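PDB 6ORM: peruvianin-I from Thevetia peruviana, which is a germin-like protein of the cupin family from latex that has cysteine-peptidase activity and assembles as a hexamer. Local coordinates for residues A[80-92]-A[152-164]. Numbering follows the deposited sequence.
Sequences LPGGSTQFRTNPR and NSQNPGGQIVGLM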
loop_
_atom_site.group_PDB
_atom_site.type_symbol
_atom_site.label_atom_id
_atom_site.label_comp_id
_atom_site.label_asym_id
_atom_site.label_seq_id
_atom_site.Cartn_x
_atom_site.Cartn_y
_atom_site.Cartn_z
ATOM N N LEU A 80 12.814 -34.901 5.183
ATOM C CA LEU A 80 13.147 -36.298 5.382
ATOM C C LEU A 80 12.322 -36.860 6.538
ATOM O O LEU A 80 11.739 -36.103 7.319
ATOM C CB LEU A 80 14.639 -36.446 5.670
ATOM C CG LEU A 80 15.584 -36.028 4.544
ATOM C CD1 LEU A 80 17.021 -36.016 5.034
ATOM C CD2 LEU A 80 15.429 -36.956 3.348
ATOM N N PRO A 81 12.234 -38.186 6.654
ATOM C CA PRO A 81 11.627 -38.774 7.853
ATOM C C PRO A 81 12.281 -38.220 9.112
ATOM O O PRO A 81 13.502 -38.069 9.185
ATOM C CB PRO A 81 11.892 -40.272 7.683
ATOM C CG PRO A 81 11.958 -40.464 6.205
ATOM C CD PRO A 81 12.587 -39.211 5.654
ATOM N N GLY A 82 11.452 -37.899 10.103
ATOM C CA GLY A 82 11.933 -37.260 11.310
ATOM C C GLY A 82 12.345 -35.814 11.151
ATOM O O GLY A 82 12.771 -35.197 12.136
ATOM N N GLY A 83 12.236 -35.248 9.947
ATOM C CA GLY A 83 12.707 -33.903 9.724
ATOM C C GLY A 83 11.730 -32.852 10.216
ATOM O O GLY A 83 10.529 -33.084 10.361
ATOM N N SER A 84 12.273 -31.668 10.480
ATOM C CA SER A 84 11.466 -30.544 10.919
ATOM C C SER A 84 12.152 -29.259 10.485
ATOM O O SER A 84 13.348 -29.239 10.183
ATOM C CB SER A 84 11.238 -30.559 12.436
ATOM O OG SER A 84 12.209 -29.781 13.108
ATOM N N THR A 85 11.377 -28.181 10.467
ATOM C CA THR A 85 11.862 -26.882 10.025
ATOM C C THR A 85 12.524 -26.086 11.137
ATOM O O THR A 85 13.143 -25.058 10.847
ATOM C CB THR A 85 10.705 -26.049 9.468
ATOM O OG1 THR A 85 9.744 -25.830 10.509
ATOM C CG2 THR A 85 10.032 -26.770 8.311
ATOM N N GLN A 86 12.387 -26.528 12.392
ATOM C CA GLN A 86 12.689 -25.719 13.567
ATOM C C GLN A 86 11.697 -24.558 13.573
ATOM O O GLN A 86 10.768 -24.527 12.757
ATOM C CB GLN A 86 14.140 -25.221 13.582
ATOM C CG GLN A 86 15.177 -26.248 13.114
ATOM C CD GLN A 86 15.221 -27.504 13.965
ATOM O OE1 GLN A 86 15.898 -27.551 14.989
ATOM N NE2 GLN A 86 14.505 -28.538 13.534
ATOM N N PHE A 87 11.829 -23.636 14.517
ATOM C CA PHE A 87 10.938 -22.485 14.565
ATOM C C PHE A 87 11.435 -21.406 13.608
ATOM O O PHE A 87 12.588 -20.974 13.692
ATOM C CB PHE A 87 10.837 -21.955 15.993
ATOM C CG PHE A 87 10.300 -22.968 16.964
ATOM C CD1 PHE A 87 8.980 -23.383 16.890
ATOM C CD2 PHE A 87 11.115 -23.514 17.940
ATOM C CE1 PHE A 87 8.478 -24.316 17.780
ATOM C CE2 PHE A 87 10.620 -24.444 18.836
ATOM C CZ PHE A 87 9.299 -24.850 18.753
ATOM N N ARG A 88 10.558 -20.967 12.704
ATOM C CA ARG A 88 10.950 -20.047 11.648
ATOM C C ARG A 88 9.908 -18.948 11.494
ATOM O O ARG A 88 8.760 -19.082 11.925
ATOM C CB ARG A 88 11.147 -20.783 10.312
ATOM C CG ARG A 88 12.401 -21.651 10.276
ATOM C CD ARG A 88 12.644 -22.266 8.906
ATOM N NE ARG A 88 13.621 -23.349 8.979
ATOM C CZ ARG A 88 14.795 -23.342 8.356
ATOM N NH1 ARG A 88 15.135 -22.311 7.592
ATOM N NH2 ARG A 88 15.626 -24.366 8.489
ATOM N N THR A 89 10.334 -17.850 10.868
ATOM C CA THR A 89 9.444 -16.770 10.475
ATOM C C THR A 89 9.661 -16.428 9.008
ATOM O O THR A 89 10.739 -16.650 8.450
ATOM C CB THR A 89 9.665 -15.494 11.312
ATOM O OG1 THR A 89 10.980 -14.976 11.062
ATOM C CG2 THR A 89 9.493 -15.778 12.801
ATOM N N ASN A 90 8.610 -15.892 8.390
ATOM C CA ASN A 90 8.708 -15.202 7.109
ATOM C C ASN A 90 8.419 -13.731 7.373
ATOM O O ASN A 90 7.247 -13.326 7.418
ATOM C CB ASN A 90 7.725 -15.779 6.087
ATOM C CG ASN A 90 8.002 -17.237 5.779
ATOM O OD1 ASN A 90 7.213 -18.116 6.124
ATOM N ND2 ASN A 90 9.130 -17.503 5.128
ATOM N N PRO A 91 9.443 -12.898 7.566
ATOM C CA PRO A 91 9.208 -11.556 8.129
ATOM C C PRO A 91 8.269 -10.666 7.328
ATOM O O PRO A 91 7.578 -9.833 7.929
ATOM C CB PRO A 91 10.622 -10.959 8.195
ATOM C CG PRO A 91 11.524 -12.146 8.283
ATOM C CD PRO A 91 10.878 -13.207 7.445
ATOM N N ARG A 92 8.207 -10.795 6.001
ATOM C CA ARG A 92 7.523 -9.789 5.194
ATOM C C ARG A 92 6.407 -10.361 4.325
ATOM O O ARG A 92 6.045 -9.744 3.317
ATOM C CB ARG A 92 8.536 -9.037 4.327
ATOM C CG ARG A 92 9.606 -8.312 5.134
ATOM C CD ARG A 92 10.601 -7.570 4.248
ATOM N NE ARG A 92 11.323 -8.469 3.351
ATOM C CZ ARG A 92 12.463 -9.081 3.659
ATOM N NH1 ARG A 92 13.021 -8.898 4.849
ATOM N NH2 ARG A 92 13.046 -9.881 2.775
ATOM N N ASN A 152 2.996 -13.825 -0.305
ATOM C CA ASN A 152 2.634 -12.594 -1.008
ATOM C C ASN A 152 3.755 -11.554 -0.913
ATOM O O ASN A 152 3.578 -10.428 -0.450
ATOM C CB ASN A 152 1.311 -12.048 -0.482
ATOM C CG ASN A 152 1.354 -11.723 1.000
ATOM O OD1 ASN A 152 2.053 -12.377 1.777
ATOM N ND2 ASN A 152 0.601 -10.703 1.398
ATOM N N SER A 153 4.935 -11.968 -1.364
ATOM C CA SER A 153 6.048 -11.054 -1.578
ATOM C C SER A 153 7.003 -11.707 -2.560
ATOM O O SER A 153 7.125 -12.933 -2.596
ATOM C CB SER A 153 6.773 -10.709 -0.272
ATOM O OG SER A 153 7.902 -9.887 -0.523
ATOM N N GLN A 154 7.680 -10.879 -3.356
ATOM C CA GLN A 154 8.731 -11.405 -4.217
ATOM C C GLN A 154 9.965 -11.829 -3.435
ATOM O O GLN A 154 10.820 -12.527 -3.991
ATOM C CB GLN A 154 9.123 -10.372 -5.274
ATOM C CG GLN A 154 9.951 -9.229 -4.730
ATOM C CD GLN A 154 10.358 -8.247 -5.806
ATOM O OE1 GLN A 154 9.512 -7.667 -6.489
ATOM N NE2 GLN A 154 11.661 -8.058 -5.965
ATOM N N ASN A 155 10.079 -11.432 -2.173
ATOM C CA ASN A 155 11.230 -11.756 -1.343
ATOM C C ASN A 155 10.799 -11.717 0.119
ATOM O O ASN A 155 11.160 -10.787 0.852
ATOM C CB ASN A 155 12.382 -10.783 -1.605
ATOM C CG ASN A 155 13.668 -11.197 -0.911
ATOM O OD1 ASN A 155 13.899 -12.380 -0.661
ATOM N ND2 ASN A 155 14.509 -10.221 -0.589
ATOM N N PRO A 156 10.030 -12.711 0.572
ATOM C CA PRO A 156 9.472 -12.653 1.934
ATOM C C PRO A 156 10.528 -12.643 3.021
ATOM O O PRO A 156 10.275 -12.119 4.112
ATOM C CB PRO A 156 8.602 -13.917 2.016
ATOM C CG PRO A 156 8.471 -14.419 0.601
ATOM C CD PRO A 156 9.689 -13.964 -0.121
ATOM N N GLY A 157 11.697 -13.219 2.763
ATOM C CA GLY A 157 12.686 -13.416 3.802
ATOM C C GLY A 157 12.384 -14.642 4.642
ATOM O O GLY A 157 11.236 -15.078 4.731
ATOM N N GLY A 158 13.421 -15.209 5.251
ATOM C CA GLY A 158 13.278 -16.377 6.094
ATOM C C GLY A 158 14.292 -16.329 7.215
ATOM O O GLY A 158 15.463 -16.013 6.980
ATOM N N GLN A 159 13.865 -16.631 8.436
ATOM C CA GLN A 159 14.737 -16.537 9.596
ATOM C C GLN A 159 14.471 -17.719 10.511
ATOM O O GLN A 159 13.314 -18.000 10.834
ATOM C CB GLN A 159 14.499 -15.218 10.342
ATOM C CG GLN A 159 15.351 -15.016 11.578
ATOM C CD GLN A 159 15.584 -13.545 11.865
ATOM O OE1 GLN A 159 16.697 -13.041 11.709
ATOM N NE2 GLN A 159 14.529 -12.844 12.263
ATOM N N ILE A 160 15.534 -18.400 10.932
ATOM C CA ILE A 160 15.413 -19.419 11.967
ATOM C C ILE A 160 15.413 -18.705 13.310
ATOM O O ILE A 160 16.343 -17.963 13.638
ATOM C CB ILE A 160 16.537 -20.456 11.893
ATOM C CG1 ILE A 160 16.481 -21.222 10.571
ATOM C CG2 ILE A 160 16.425 -21.426 13.065
ATOM C CD1 ILE A 160 17.632 -22.187 10.391
ATOM N N VAL A 161 14.374 -18.949 14.091
ATOM C CA VAL A 161 14.091 -18.159 15.275
ATOM C C VAL A 161 14.239 -18.956 16.575
ATOM O O VAL A 161 14.411 -18.344 17.642
ATOM C CB VAL A 161 12.677 -17.552 15.138
ATOM C CG1 VAL A 161 11.741 -18.031 16.229
ATOM C CG2 VAL A 161 12.740 -16.029 14.949
ATOM N N GLY A 162 14.216 -20.284 16.511
ATOM C CA GLY A 162 14.388 -21.169 17.654
ATOM C C GLY A 162 14.587 -22.571 17.125
ATOM O O GLY A 162 14.457 -22.820 15.923
ATOM N N LEU A 163 14.891 -23.502 18.029
ATOM C CA LEU A 163 15.424 -24.788 17.588
ATOM C C LEU A 163 14.480 -25.976 17.735
ATOM O O LEU A 163 14.305 -26.712 16.763
ATOM C CB LEU A 163 16.753 -25.078 18.304
ATOM C CG LEU A 163 17.943 -24.347 17.662
ATOM C CD1 LEU A 163 19.276 -24.919 18.125
ATOM C CD2 LEU A 163 17.851 -24.377 16.136
ATOM N N MET A 164 13.848 -26.173 18.896
ATOM C CA MET A 164 13.250 -27.467 19.317
ATOM C C MET A 164 14.373 -28.373 19.807
ATOM O O MET A 164 14.334 -28.878 20.927
ATOM C CB MET A 164 12.462 -28.207 18.212
ATOM C CG MET A 164 11.275 -27.479 17.600
ATOM S SD MET A 164 10.591 -28.289 16.127
ATOM C CE MET A 164 10.110 -29.888 16.770
HETATM O O HOH W 1 9.747 -8.093 1.121
#
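A classic beta bulge breaks the antiparallel ladder between strands 87-89 and 159-162: Val161 and Gly162 both face Phe87, whose carbonyl O takes a nearly straight bond from Val161 N (2.7 Å, 171°) and a weak one from Gly162 N. Past the bulge, Thr89 and Gln159 form a hydrogen-bonded pair, Thr89 N reaching Gln159 O at 3.0 Å. In the cupin beta-barrel this short two-stranded ladder lies next to strand 135-139, to which Arg88 is joined by backbone hydrogen bonding with His135. Between bulge and pair, Arg88 and Ile160 run side by side, and Ile160 CG1 lies over the centre of one guanidinium face, 3.4 Å from Arg88 NH1. Thr85 O receives Arg88 NE in the guanidinium plane and on a carbonyl lone pair (2.6 Å), which helps set the rotation of the guanidinium. With an alanine here, Thr85 O would probably lose this donor and Ile160 CG1 the flat group it packs against. On the other side of the bulge, Met164 crosses Phe87 at about a right angle, its SD over the ring face, 4.8 Å from the Phe87 ring centroid, a distant Met-aromatic contact. Beyond Thr89, Asn90 ND2 donates to Gly157 O (3.2 Å) in the plane of that carbonyl and nearly in its own amide plane. The Arg92 chain bends at CG-CD (chi3 -61°), bringing NH2 to Asn155 O at 2.8 Å, while NH1 salt-bridges Asp9 of a neighbouring subunit. One water joins Arg92 NE to Ser153 OG, which also bonds Asp3.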